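Local coordinates for protein enoyl-CoA hydratase (Mycobacterium smegmatis, PDB 3PE8) that probably catalyses the reversible hydration of the double bond of enoyl-CoA thioesters, as a crotonase-family lyase, and carries a bound zinc ion, at residues A[54-58]-A[191-195]; A[60-66]-A[98-103]; A[86-90]-A[110-114]; A[133-137]-A[227-231]. All blocks are in the same frame, centred on the assembly; numbering follows the deposited sequence. Where two conformers were deposited one is given.

The four contacts illustrate how interaction chemistry follows position in a crotonase fold. Contacts 1 and 2 are buried and share strand 56-61: the first packs its beginning under helix 183-195 with apolar side chains, the second ties its far end to the turn after strand 95-99 with polar bonds. They touch through Ile-58 and Ala-98. Contacts 3 and 4 are partly buried and join loops to helices through aromatic rings, Trp-88 of the loop with Tyr-113 of the helix in contact 3, Trp-231 of the helix in contact 4. Contact 3 meets contact 2 where Ile-99 packs on Ala-111, and contact 4 at Pro-86 and Thr-137. Contacts 1 and 4 lie on opposite sides of the chain's centre.

Contact 1 of 4, residues A[54-58]-A[191-195]; sequences VDVVI and AASIV
Helix 183-195 packs on strand 56-61 through aliphatic side chains, the two running nearly opposite ways. Residues 56-58 are extended, with phi/psi near -142/142 at Val-56 and -111/131 at Ile-58, while 191-195 is the last turn of the helix, closed by the bond from Val-195 N to Ala-191 O at 2.9 Å. The axes of 56-58 and 191-195 come within 9.2 Å at an angle of 171° between N-to-C directions, and the CA atoms match Val-56 with Ala-191 (6.3 Å) and Asp-55 with Val-195 (6.4 Å). Apolar packing centres on Val-56: its CA-CB bond points toward the helix and its t rotamer brings both methyls into contact, CG1 3.8 Å from Ala-191 CB, and CG2 3.7 Å from Ile-194 CG2 and 4.0 Å from Val-195 CG2. Ile-58, in the mt rotamer, extends CD1 to 4.3 Å from Ala-191 CB, and Asp-55 CB rests 4.1 Å from Val-195 CG2. This is the helix-on-sheet layering of the crotonase fold, with strands 19-24 and 95-99 flanking strand 56-61; Val-57 points away from the helix. The polar link is a water that donates to both Asp-55 OD2 (2.7 Å) and Val-195 O (2.8 Å), while Asp-55 OD1 forms salt bridges with Arg-18 and Arg-203.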
loop_
_atom_site.group_PDB
_atom_site.type_symbol
_atom_site.label_atom_id
_atom_site.label_comp_id
_atom_site.label_asym_id
_atom_site.label_seq_id
_atom_site.Cartn_x
_atom_site.Cartn_y
_atom_site.Cartn_z
ATOM N N VAL A 54 36.397 -0.607 1.642
ATOM C CA VAL A 54 35.467 -0.803 2.772
ATOM C C VAL A 54 34.337 -1.749 2.396
ATOM O O VAL A 54 33.676 -1.570 1.361
ATOM C CB VAL A 54 34.858 0.547 3.189
ATOM C CG1 VAL A 54 33.788 0.362 4.307
ATOM C CG2 VAL A 54 35.980 1.524 3.629
ATOM N N ASP A 55 34.126 -2.765 3.220
ATOM C CA ASP A 55 32.967 -3.657 3.039
ATOM C C ASP A 55 31.831 -3.403 4.025
ATOM O O ASP A 55 30.670 -3.656 3.708
ATOM C CB ASP A 55 33.370 -5.126 3.163
ATOM C CG ASP A 55 34.155 -5.628 1.990
ATOM O OD1 ASP A 55 34.102 -5.045 0.866
ATOM O OD2 ASP A 55 34.841 -6.637 2.209
ATOM N N VAL A 56 32.175 -2.992 5.246
ATOM C CA VAL A 56 31.242 -2.904 6.376
ATOM C C VAL A 56 31.578 -1.660 7.192
ATOM O O VAL A 56 32.761 -1.269 7.285
ATOM C CB VAL A 56 31.311 -4.174 7.311
ATOM C CG1 VAL A 56 30.394 -4.060 8.527
ATOM C CG2 VAL A 56 30.976 -5.453 6.501
ATOM N N VAL A 57 30.539 -0.986 7.694
ATOM C CA VAL A 57 30.688 0.168 8.582
ATOM C C VAL A 57 30.201 -0.185 10.000
ATOM O O VAL A 57 29.136 -0.834 10.149
ATOM C CB VAL A 57 29.883 1.396 8.059
ATOM C CG1 VAL A 57 30.000 2.575 9.023
ATOM C CG2 VAL A 57 30.388 1.849 6.658
ATOM N N ILE A 58 30.961 0.237 11.018
ATOM C CA ILE A 58 30.496 0.256 12.407
ATOM C C ILE A 58 30.333 1.700 12.836
ATOM O O ILE A 58 31.274 2.492 12.660
ATOM C CB ILE A 58 31.500 -0.479 13.361
ATOM C CG1 ILE A 58 31.640 -1.951 12.965
ATOM C CG2 ILE A 58 31.084 -0.326 14.845
ATOM C CD1 ILE A 58 32.773 -2.690 13.664
ATOM N N ALA A 191 31.086 -7.993 11.950
ATOM C CA ALA A 191 31.638 -7.442 10.734
ATOM C C ALA A 191 32.525 -8.447 9.997
ATOM O O ALA A 191 32.447 -8.542 8.771
ATOM C CB ALA A 191 32.375 -6.124 11.040
ATOM N N ALA A 192 33.360 -9.183 10.736
ATOM C CA ALA A 192 34.261 -10.136 10.127
ATOM C C ALA A 192 33.504 -11.287 9.437
ATOM O O ALA A 192 33.884 -11.725 8.340
ATOM C CB ALA A 192 35.250 -10.693 11.152
ATOM N N SER A 193 32.412 -11.721 10.048
ATOM C CA SER A 193 31.550 -12.716 9.408
ATOM C C SER A 193 30.986 -12.235 8.081
ATOM O O SER A 193 30.994 -12.967 7.104
ATOM C CB SER A 193 30.415 -13.163 10.326
ATOM O OG SER A 193 30.931 -13.729 11.494
ATOM N N ILE A 194 30.600 -10.973 8.027
ATOM C CA ILE A 194 30.094 -10.396 6.801
ATOM C C ILE A 194 31.190 -10.298 5.740
ATOM O O ILE A 194 30.984 -10.649 4.594
ATOM C CB ILE A 194 29.464 -9.009 7.056
ATOM C CG1 ILE A 194 28.309 -9.107 8.060
ATOM C CG2 ILE A 194 28.964 -8.397 5.713
ATOM C CD1 ILE A 194 27.613 -7.758 8.338
ATOM N N VAL A 195 32.358 -9.817 6.157
ATOM C CA VAL A 195 33.543 -9.641 5.290
ATOM C C VAL A 195 33.929 -10.983 4.640
ATOM O O VAL A 195 34.376 -11.025 3.496
ATOM C CB VAL A 195 34.698 -8.980 6.065
ATOM C CG1 VAL A 195 36.056 -9.065 5.300
ATOM C CG2 VAL A 195 34.357 -7.515 6.353
HETATM O O HOH W 1 35.491 -9.179 1.678
#

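Contact 2 of 4, residues A[60-66]-A[98-103]; sequences TGADPVF and AINGAA
Phe-66, at chi1 170°, lays one ring face over Ile-99, whose CD1 sits 3.7 Å from the ring centroid and 11° off its normal, a CH-pi contact; Phe-66 CD2 also meets Ala-103 CB at 3.7 Å. Strands 56-61 and 95-99, parallel neighbours in the crotonase sheet, both give way to loop here, and the turn at 100-101 leads on to strand 102-104. Thr-60 OG1 donates to Ala-98 O at 2.7 Å. The Asn-100 side chain (chi1 58°) ties together the loops that follow these strands: Gly-61 N donates to its OD1 at 3.1 Å, and its ND2 donates to Asp-63 OD1 at 2.9 Å and weakly to Val-65 O at 3.3 Å. Asp-63 OD2 is hydrogen-bonded to His-180. Pro-64 follows a cis peptide; its O makes a CA-H...O contact with Gly-101 CA at 3.4 Å, where a CB on Gly-101 would clash, and two waters link it to Asn-100 O and Ala-102 N. Phe-66 N donates a weak hydrogen bond to Ala-102 O at 2.9 Å.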
loop_
_atom_site.group_PDB
_atom_site.type_symbol
_atom_site.label_atom_id
_atom_site.label_comp_id
_atom_site.label_asym_id
_atom_site.label_seq_id
_atom_site.Cartn_x
_atom_site.Cartn_y
_atom_site.Cartn_z
ATOM N N THR A 60 29.706 4.050 16.227
ATOM C CA THR A 60 29.690 3.991 17.685
ATOM C C THR A 60 29.922 5.384 18.203
ATOM O O THR A 60 30.170 6.306 17.414
ATOM C CB THR A 60 30.696 2.938 18.210
ATOM O OG1 THR A 60 30.401 2.617 19.579
ATOM C CG2 THR A 60 32.166 3.380 18.091
ATOM N N GLY A 61 29.855 5.539 19.514
ATOM C CA GLY A 61 30.145 6.835 20.143
ATOM C C GLY A 61 31.317 6.782 21.094
ATOM O O GLY A 61 31.560 5.758 21.746
ATOM N N ALA A 62 32.014 7.904 21.227
ATOM C CA ALA A 62 32.972 8.072 22.306
ATOM C C ALA A 62 32.247 7.905 23.635
ATOM O O ALA A 62 31.151 8.414 23.792
ATOM C CB ALA A 62 33.639 9.451 22.211
ATOM N N ASP A 63 32.819 7.176 24.583
ATOM C CA ASP A 63 32.128 6.937 25.850
ATOM C C ASP A 63 31.883 8.238 26.643
ATOM O O ASP A 63 32.628 9.220 26.491
ATOM C CB ASP A 63 32.916 5.962 26.734
ATOM C CG ASP A 63 32.612 4.482 26.442
ATOM O OD1 ASP A 63 31.576 4.147 25.867
ATOM O OD2 ASP A 63 33.433 3.633 26.903
ATOM N N PRO A 64 30.867 8.233 27.522
ATOM C CA PRO A 64 30.012 7.101 27.892
ATOM C C PRO A 64 28.625 7.118 27.278
ATOM O O PRO A 64 27.811 6.256 27.632
ATOM C CB PRO A 64 29.901 7.282 29.394
ATOM C CG PRO A 64 29.767 8.816 29.514
ATOM C CD PRO A 64 30.709 9.362 28.465
ATOM N N VAL A 65 28.352 8.069 26.384
ATOM C CA VAL A 65 27.035 8.230 25.766
ATOM C C VAL A 65 27.176 7.840 24.295
ATOM O O VAL A 65 28.202 8.107 23.691
ATOM C CB VAL A 65 26.539 9.671 25.946
ATOM C CG1 VAL A 65 25.273 9.929 25.108
ATOM C CG2 VAL A 65 26.289 9.984 27.437
ATOM N N PHE A 66 26.190 7.165 23.701
ATOM C CA PHE A 66 26.210 6.917 22.252
ATOM C C PHE A 66 25.920 8.230 21.517
ATOM O O PHE A 66 26.797 8.756 20.809
ATOM C CB PHE A 66 25.239 5.802 21.826
ATOM C CG PHE A 66 25.076 5.703 20.339
ATOM C CD1 PHE A 66 26.065 5.111 19.562
ATOM C CD2 PHE A 66 23.935 6.154 19.719
ATOM C CE1 PHE A 66 25.931 5.014 18.197
ATOM C CE2 PHE A 66 23.770 6.014 18.337
ATOM C CZ PHE A 66 24.777 5.469 17.578
ATOM N N ALA A 98 27.070 0.009 17.170
ATOM C CA ALA A 98 27.583 -0.534 18.436
ATOM C C ALA A 98 27.229 0.494 19.489
ATOM O O ALA A 98 27.897 1.534 19.642
ATOM C CB ALA A 98 29.093 -0.788 18.353
ATOM N N ILE A 99 26.119 0.240 20.163
ATOM C CA ILE A 99 25.537 1.250 21.073
ATOM C C ILE A 99 26.182 1.123 22.439
ATOM O O ILE A 99 25.903 0.169 23.193
ATOM C CB ILE A 99 24.035 1.098 21.166
ATOM C CG1 ILE A 99 23.368 0.965 19.773
ATOM C CG2 ILE A 99 23.448 2.305 21.937
ATOM C CD1 ILE A 99 23.723 2.126 18.801
ATOM N N ASN A 100 27.022 2.104 22.772
ATOM C CA ASN A 100 27.895 2.061 23.945
ATOM C C ASN A 100 27.317 2.709 25.204
ATOM O O ASN A 100 27.910 2.624 26.258
ATOM C CB ASN A 100 29.230 2.729 23.623
ATOM C CG ASN A 100 29.061 4.174 23.174
ATOM O OD1 ASN A 100 28.483 4.426 22.107
ATOM N ND2 ASN A 100 29.537 5.130 23.981
ATOM N N GLY A 101 26.191 3.400 25.073
ATOM C CA GLY A 101 25.601 4.172 26.154
ATOM C C GLY A 101 24.258 4.704 25.669
ATOM O O GLY A 101 23.654 4.133 24.742
ATOM N N ALA A 102 23.799 5.789 26.286
ATOM C CA ALA A 102 22.488 6.342 25.978
ATOM C C ALA A 102 22.391 6.774 24.517
ATOM O O ALA A 102 23.306 7.399 23.969
ATOM C CB ALA A 102 22.165 7.540 26.910
ATOM N N ALA A 103 21.254 6.427 23.915
ATOM C CA ALA A 103 20.893 6.775 22.537
ATOM C C ALA A 103 19.511 7.432 22.679
ATOM O O ALA A 103 18.527 6.763 22.964
ATOM C CB ALA A 103 20.809 5.531 21.682
HETATM O O HOH W 2 25.169 6.605 28.758
HETATM O O HOH W 3 28.354 3.689 28.671
#

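Contact 3 of 4, residues A[86-90]-A[110-114]; sequences PKWPD and LALYC
One turn of helix on from Glu-109, which with His-129 holds the zinc ion, the end of helix 106-113 is met by an irregular loop that precedes strand 95-99. Tyr-113 carries the contact on the helix side; its side chain is about 5 Å from that of Glu-109 and about 9 Å from the zinc ion. Trp-88 (chi1 -173°, chi2 -72°) points toward the helix, and Tyr-113 (chi1 -82°) toward the loop, their CA atoms 7.7 Å apart. The Trp-88 five-membered ring and the Tyr-113 ring form an offset stack, centroids 4.7 Å apart and planes at 14°. The offset is large enough that each CB lies over the partner's ring: Trp-88 CB is 3.7 Å from the Tyr-113 centroid, and Tyr-113 CB 3.4 Å from the centroid of the Trp-88 six-membered ring, two reciprocal CH-pi contacts. Beyond them, Trp-88 CZ3 reaches Leu-110 CD2 at 4.0 Å and Trp-88 CH2 reaches Cys-114 SG at 4.1 Å. Pro-86 CB touches Tyr-113 OH at 3.5 Å, and a water bridges Lys-87 N (2.8 Å) and Tyr-113 OH (2.9 Å). Such reciprocal packing is a clear case of an offset aromatic stack joining loop to helix end.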
loop_
_atom_site.group_PDB
_atom_site.type_symbol
_atom_site.label_atom_id
_atom_site.label_comp_id
_atom_site.label_asym_id
_atom_site.label_seq_id
_atom_site.Cartn_x
_atom_site.Cartn_y
_atom_site.Cartn_z
ATOM N N PRO A 86 15.583 14.248 6.416
ATOM C CA PRO A 86 16.541 13.178 6.646
ATOM C C PRO A 86 17.758 13.279 5.721
ATOM O O PRO A 86 17.658 13.820 4.620
ATOM C CB PRO A 86 15.724 11.893 6.391
ATOM C CG PRO A 86 14.623 12.321 5.503
ATOM C CD PRO A 86 14.315 13.736 5.840
ATOM N N LYS A 87 18.894 12.827 6.238
ATOM C CA LYS A 87 20.191 12.916 5.562
ATOM C C LYS A 87 20.911 11.570 5.397
ATOM O O LYS A 87 21.898 11.493 4.681
ATOM C CB LYS A 87 21.117 13.803 6.391
ATOM C CG LYS A 87 20.629 15.252 6.579
ATOM C CD LYS A 87 20.703 16.042 5.315
ATOM C CE LYS A 87 20.169 17.457 5.560
ATOM N NZ LYS A 87 20.002 18.202 4.304
ATOM N N TRP A 88 20.450 10.505 6.054
ATOM C CA TRP A 88 21.180 9.248 6.000
ATOM C C TRP A 88 21.112 8.756 4.563
ATOM O O TRP A 88 20.009 8.618 4.025
ATOM C CB TRP A 88 20.538 8.232 6.944
ATOM C CG TRP A 88 21.301 6.947 7.109
ATOM C CD1 TRP A 88 21.428 5.941 6.178
ATOM C CD2 TRP A 88 21.997 6.516 8.262
ATOM N NE1 TRP A 88 22.170 4.906 6.693
ATOM C CE2 TRP A 88 22.526 5.236 7.980
ATOM C CE3 TRP A 88 22.198 7.060 9.539
ATOM C CZ2 TRP A 88 23.247 4.510 8.927
ATOM C CZ3 TRP A 88 22.904 6.358 10.457
ATOM C CH2 TRP A 88 23.414 5.077 10.170
ATOM N N PRO A 89 22.275 8.498 3.931
ATOM C CA PRO A 89 22.332 8.204 2.490
ATOM C C PRO A 89 21.961 6.766 2.117
ATOM O O PRO A 89 21.926 5.886 2.977
ATOM C CB PRO A 89 23.808 8.472 2.156
ATOM C CG PRO A 89 24.519 8.101 3.409
ATOM C CD PRO A 89 23.624 8.597 4.513
ATOM N N ASP A 90 21.623 6.545 0.848
ATOM C CA ASP A 90 21.389 5.204 0.350
ATOM C C ASP A 90 22.720 4.455 0.355
ATOM O O ASP A 90 23.725 4.941 -0.168
ATOM C CB ASP A 90 20.815 5.226 -1.067
ATOM C CG ASP A 90 20.463 3.831 -1.580
ATOM O OD1 ASP A 90 19.988 2.993 -0.793
ATOM O OD2 ASP A 90 20.629 3.595 -2.798
ATOM N N LEU A 110 19.298 7.787 14.929
ATOM C CA LEU A 110 20.543 7.265 14.313
ATOM C C LEU A 110 20.670 5.759 14.495
ATOM O O LEU A 110 20.969 5.018 13.550
ATOM C CB LEU A 110 21.796 7.963 14.842
ATOM C CG LEU A 110 22.252 9.296 14.331
ATOM C CD1 LEU A 110 23.707 9.489 14.829
ATOM C CD2 LEU A 110 22.192 9.459 12.804
ATOM N N ALA A 111 20.391 5.269 15.704
ATOM C CA ALA A 111 20.457 3.839 15.958
ATOM C C ALA A 111 19.477 3.075 15.087
ATOM O O ALA A 111 19.796 2.014 14.579
ATOM C CB ALA A 111 20.226 3.537 17.470
ATOM N N LEU A 112 18.259 3.613 14.945
ATOM C CA LEU A 112 17.188 3.007 14.155
ATOM C C LEU A 112 17.516 2.919 12.650
ATOM O O LEU A 112 16.921 2.102 11.961
ATOM C CB LEU A 112 15.864 3.752 14.391
ATOM C CG LEU A 112 15.255 3.540 15.774
ATOM C CD1 LEU A 112 14.123 4.591 16.033
ATOM C CD2 LEU A 112 14.703 2.135 15.979
ATOM N N TYR A 113 18.392 3.778 12.146
ATOM C CA TYR A 113 18.841 3.693 10.761
ATOM C C TYR A 113 19.793 2.523 10.506
ATOM O O TYR A 113 19.938 2.084 9.369
ATOM C CB TYR A 113 19.604 4.955 10.338
ATOM C CG TYR A 113 18.781 6.136 9.920
ATOM C CD1 TYR A 113 18.004 6.104 8.803
ATOM C CD2 TYR A 113 18.823 7.300 10.654
ATOM C CE1 TYR A 113 17.268 7.201 8.392
ATOM C CE2 TYR A 113 18.092 8.415 10.261
ATOM C CZ TYR A 113 17.310 8.358 9.145
ATOM O OH TYR A 113 16.587 9.481 8.769
ATOM N N CYS A 114 20.497 2.074 11.537
ATOM C CA CYS A 114 21.480 1.003 11.328
ATOM C C CYS A 114 20.826 -0.301 10.889
ATOM O O CYS A 114 19.709 -0.598 11.285
ATOM C CB CYS A 114 22.290 0.772 12.597
ATOM S SG CYS A 114 23.306 2.190 13.126
HETATM O O HOH W 4 18.696 11.428 8.695
#

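Contact 4 of 4, residues A[133-137]-A[227-231]; sequences GLMPT and AARQW
An indole NH hydrogen-bonded to the carbonyl of the glycine that closes a helix is the striking feature here: Trp-231 NE1 donates to Gly-133 O at 3.0 Å, with an N-H...O angle of 140°. Gly-133 ends helix 129-132 in a Schellman motif, and its positive phi (71/38) favours glycine. The chain then runs extended from Leu-134 to Pro-136, with Met-135 at -101/146, before Thr-137 at -128/2. Across the contact, 227-231 is a turn of the long helix 199-234, and Met-135 and Ala-228 are nearest, their CA atoms 5.2 Å apart. In crotonase-family proteins C-terminal helices commonly take part in assembly; here Met-135 and Trp-231 both also pack on Ala-204 of a neighbouring subunit. Met-135, in the mmm rotamer, points toward the helix and lays CG over the face of the Trp-231 five-membered ring, 3.9 Å from its centroid, while SD makes an oblique Met-aromatic contact at 5.1 Å from that centroid. Its CE continues to Ala-227 CB at 3.8 Å. Trp-231, with chi1 t and chi2 -103°, thereby offers a ring face to Met-135 and keeps NE1 within reach of Gly-133 O. Ala-228 CB meets both Met-135 CB at 4.1 Å and Thr-137 CG2 at 3.6 Å. Pro-136 points away from the helix, its side chain about 5 Å from the zinc ion.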
loop_
_atom_site.group_PDB
_atom_site.type_symbol
_atom_site.label_atom_id
_atom_site.label_comp_id
_atom_site.label_asym_id
_atom_site.label_seq_id
_atom_site.Cartn_x
_atom_site.Cartn_y
_atom_site.Cartn_z
ATOM N N GLY A 133 9.031 19.051 23.306
ATOM C CA GLY A 133 8.060 19.749 22.453
ATOM C C GLY A 133 8.428 19.778 20.995
ATOM O O GLY A 133 8.220 20.805 20.318
ATOM N N LEU A 134 8.999 18.674 20.503
ATOM C CA LEU A 134 9.383 18.541 19.094
ATOM C C LEU A 134 8.702 17.297 18.521
ATOM O O LEU A 134 8.345 16.367 19.263
ATOM C CB LEU A 134 10.904 18.451 18.935
ATOM C CG LEU A 134 11.709 19.678 19.368
ATOM C CD1 LEU A 134 13.199 19.425 19.316
ATOM C CD2 LEU A 134 11.344 20.925 18.537
ATOM N N MET A 135 8.442 17.318 17.224
ATOM C CA MET A 135 8.013 16.114 16.507
ATOM C C MET A 135 9.193 15.500 15.744
ATOM O O MET A 135 10.035 16.229 15.217
ATOM C CB MET A 135 6.883 16.452 15.542
ATOM C CG MET A 135 5.596 16.802 16.230
ATOM S SD MET A 135 4.769 15.446 17.051
ATOM C CE MET A 135 4.064 14.661 15.579
ATOM N N PRO A 136 9.232 14.157 15.626
ATOM C CA PRO A 136 10.348 13.491 14.950
ATOM C C PRO A 136 10.298 13.684 13.430
ATOM O O PRO A 136 9.217 13.703 12.833
ATOM C CB PRO A 136 10.135 12.007 15.312
ATOM C CG PRO A 136 8.692 11.886 15.534
ATOM C CD PRO A 136 8.260 13.191 16.152
ATOM N N THR A 137 11.470 13.862 12.813
ATOM C CA THR A 137 11.579 13.987 11.373
ATOM C C THR A 137 12.608 13.043 10.759
ATOM O O THR A 137 12.806 13.045 9.533
ATOM C CB THR A 137 11.932 15.451 10.953
ATOM O OG1 THR A 137 13.234 15.786 11.412
ATOM C CG2 THR A 137 10.887 16.431 11.518
ATOM N N ALA A 227 3.002 15.464 9.834
ATOM C CA ALA A 227 2.680 15.770 11.231
ATOM C C ALA A 227 3.682 16.774 11.826
ATOM O O ALA A 227 3.295 17.656 12.602
ATOM C CB ALA A 227 2.622 14.497 12.073
ATOM N N ALA A 228 4.970 16.653 11.466
ATOM C CA ALA A 228 5.990 17.597 11.931
ATOM C C ALA A 228 5.724 19.005 11.379
ATOM O O ALA A 228 5.794 19.989 12.115
ATOM C CB ALA A 228 7.397 17.108 11.553
ATOM N N ARG A 229 5.397 19.093 10.095
ATOM C CA ARG A 229 5.111 20.383 9.499
ATOM C C ARG A 229 3.899 21.043 10.153
ATOM O O ARG A 229 3.902 22.253 10.414
ATOM C CB ARG A 229 4.942 20.247 7.991
ATOM C CG ARG A 229 6.287 19.983 7.306
ATOM C CD ARG A 229 6.229 20.066 5.801
ATOM N NE ARG A 229 5.753 18.822 5.187
ATOM C CZ ARG A 229 6.529 17.857 4.705
ATOM N NH1 ARG A 229 5.964 16.789 4.171
ATOM N NH2 ARG A 229 7.857 17.932 4.763
ATOM N N GLN A 230 2.883 20.243 10.443
ATOM C CA GLN A 230 1.659 20.763 11.060
ATOM C C GLN A 230 1.957 21.261 12.480
ATOM O O GLN A 230 1.390 22.259 12.899
ATOM C CB GLN A 230 0.552 19.701 11.092
ATOM N N TRP A 231 2.819 20.539 13.200
ATOM C CA TRP A 231 3.299 20.960 14.536
ATOM C C TRP A 231 4.050 22.290 14.513
ATOM O O TRP A 231 3.780 23.206 15.329
ATOM C CB TRP A 231 4.197 19.858 15.132
ATOM C CG TRP A 231 4.796 20.210 16.480
ATOM C CD1 TRP A 231 6.088 20.603 16.737
ATOM C CD2 TRP A 231 4.143 20.151 17.748
ATOM N NE1 TRP A 231 6.264 20.817 18.092
ATOM C CE2 TRP A 231 5.086 20.541 18.728
ATOM C CE3 TRP A 231 2.847 19.802 18.160
ATOM C CZ2 TRP A 231 4.781 20.576 20.078
ATOM C CZ3 TRP A 231 2.545 19.866 19.487
ATOM C CH2 TRP A 231 3.507 20.242 20.440
#